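Local coordinates for putative flagellar motor switch protein FliN (Thermotoga maritima, PDB 1O6A) that probably forms part of the C-ring switch complex at the base of the flagellar motor, which sets the direction of rotation, at residues 34-37 against 38-42. Residues are numbered along the deposited sequence; the frame is centred on the assembly and turned at random.
Sequences LKRV and LEMIH. Unlike the reference sequence in segment 38-42: His42 (reference Pro).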
loop_
_atom_site.group_PDB
_atom_site.type_symbol
_atom_site.label_atom_id
_atom_site.label_comp_id
_atom_site.label_asym_id
_atom_site.label_seq_id
_atom_site.Cartn_x
_atom_site.Cartn_y
_atom_site.Cartn_z
ATOM N N LEU A 34 14.231 5.149 -14.060
ATOM C CA LEU A 34 15.111 5.799 -13.107
ATOM C C LEU A 34 15.242 7.261 -13.436
ATOM O O LEU A 34 15.213 8.097 -12.546
ATOM C CB LEU A 34 16.476 5.145 -13.135
ATOM C CG LEU A 34 17.535 5.792 -12.245
ATOM C CD1 LEU A 34 17.086 5.827 -10.801
ATOM C CD2 LEU A 34 18.854 5.028 -12.409
ATOM N N LYS A 35 15.364 7.587 -14.721
ATOM C CA LYS A 35 15.418 8.979 -15.141
ATOM C C LYS A 35 14.247 9.794 -14.606
ATOM O O LYS A 35 14.455 10.882 -14.078
ATOM C CB LYS A 35 15.507 9.101 -16.668
ATOM C CG LYS A 35 15.410 10.508 -17.198
ATOM C CD LYS A 35 15.629 10.508 -18.721
ATOM C CE LYS A 35 15.700 11.914 -19.284
ATOM N NZ LYS A 35 14.327 12.431 -19.547
ATOM N N ARG A 36 13.024 9.276 -14.723
ATOM C CA ARG A 36 11.864 10.001 -14.249
ATOM C C ARG A 36 11.905 10.141 -12.716
ATOM O O ARG A 36 11.621 11.201 -12.191
ATOM C CB ARG A 36 10.586 9.325 -14.719
ATOM C CG ARG A 36 9.307 9.741 -14.040
ATOM C CD ARG A 36 8.911 11.184 -14.193
ATOM N NE ARG A 36 7.586 11.459 -13.577
ATOM C CZ ARG A 36 7.171 12.698 -13.185
ATOM N NH1 ARG A 36 7.974 13.742 -13.336
ATOM N NH2 ARG A 36 5.948 12.878 -12.645
ATOM N N VAL A 37 12.369 9.099 -12.018
ATOM C CA VAL A 37 12.463 9.142 -10.568
ATOM C C VAL A 37 13.419 10.257 -10.146
ATOM O O VAL A 37 13.129 11.005 -9.218
ATOM C CB VAL A 37 12.923 7.786 -9.984
ATOM C CG1 VAL A 37 13.151 7.900 -8.485
ATOM C CG2 VAL A 37 11.903 6.777 -10.200
ATOM N N LEU A 38 14.552 10.390 -10.829
ATOM C CA LEU A 38 15.500 11.437 -10.500
ATOM C C LEU A 38 15.031 12.855 -10.856
ATOM O O LEU A 38 15.471 13.834 -10.266
ATOM C CB LEU A 38 16.871 11.177 -11.149
ATOM C CG LEU A 38 17.442 9.846 -10.687
ATOM C CD1 LEU A 38 18.747 9.510 -11.434
ATOM C CD2 LEU A 38 17.635 9.825 -9.168
ATOM N N GLU A 39 14.168 12.961 -11.836
ATOM C CA GLU A 39 13.666 14.256 -12.282
ATOM C C GLU A 39 12.435 14.731 -11.568
ATOM O O GLU A 39 11.991 15.876 -11.783
ATOM C CB GLU A 39 13.342 14.177 -13.782
ATOM C CG GLU A 39 14.599 14.153 -14.634
ATOM C CD GLU A 39 14.305 13.944 -16.105
ATOM O OE1 GLU A 39 13.157 13.547 -16.464
ATOM O OE2 GLU A 39 15.261 14.138 -16.886
HETATM N N MSE A 40 11.788 13.883 -10.779
HETATM C CA MSE A 40 10.612 14.341 -10.073
HETATM C C MSE A 40 10.923 15.453 -9.096
HETATM O O MSE A 40 12.006 15.498 -8.505
HETATM C CB MSE A 40 9.943 13.180 -9.324
HETATM C CG MSE A 40 9.456 12.183 -10.272
HETATM SE SE MSE A 40 8.278 10.954 -9.297
HETATM C CE MSE A 40 9.371 10.303 -8.124
ATOM N N ILE A 41 9.946 16.320 -8.903
ATOM C CA ILE A 41 10.055 17.486 -8.031
ATOM C C ILE A 41 8.829 17.600 -7.111
ATOM O O ILE A 41 7.853 16.898 -7.287
ATOM C CB ILE A 41 10.219 18.775 -8.907
ATOM C CG1 ILE A 41 9.011 18.993 -9.828
ATOM C CG2 ILE A 41 11.500 18.696 -9.677
ATOM C CD1 ILE A 41 8.919 20.436 -10.362
ATOM N N HIS A 42 8.896 18.471 -6.112
ATOM C CA HIS A 42 7.705 18.852 -5.348
ATOM C C HIS A 42 6.635 19.280 -6.333
ATOM O O HIS A 42 6.907 20.071 -7.257
ATOM C CB HIS A 42 8.015 20.002 -4.399
ATOM C CG HIS A 42 8.876 19.597 -3.253
ATOM N ND1 HIS A 42 10.256 19.651 -3.298
ATOM C CD2 HIS A 42 8.560 19.081 -2.040
ATOM C CE1 HIS A 42 10.753 19.191 -2.161
ATOM N NE2 HIS A 42 9.747 18.840 -1.379
#
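The short helix 34-39, which follows strand 20-33, carries three i to i+4 side-chain pairs: Leu34 with Leu38, Lys35 with Glu39 and Arg36 with Met40. Leu38 N donates to Leu34 O over 2.9 Å in a nearly straight bond (N-H...O 160°), while Glu39 N reaches Lys35 O at 3.1 Å with a more bent geometry. Arg36 O receives two weak bonds, from Glu39 N and Met40 N, as the helix runs out; Met40 is the first residue past it to leave helical backbone angles. Along one side, Leu34 CG lies 4.0 Å from Leu38 CD1, the two leucines crossing at a slant. On the exposed side Lys35 runs out straight and turns only at its last torsion (chi4 -84°), which sets NZ in front of the Glu39 carboxylate, beyond its two oxygens: a salt bridge with NZ 3.3 Å from OE2, its component hydrogen bonds to both oxygens weak. This single short helix, with the turn after it, links strand 20-33 to strand 45-51, and its inner side packs on Met32 of the former through Val37 and the selenomethionine Met40. The Arg36 side chain, bent at chi2 (62°), crosses that of Met40 at about a right angle, and CG of Met40 sits over one guanidinium face, offset toward the rim and 3.7 Å from Arg36 CZ. Methyl CE of Met40 turns back toward Val37, 4.0 Å from Val37 O; its approach to Val37 CG1, at 4.5 Å, is looser. The second subunit packs against this helix and the turn after it: Arg90 of that subunit donates through NH1 to the carbonyls of Val37 and Met40, and Leu21 and Ile81 of the second subunit pack against Val37 and Met40 respectively.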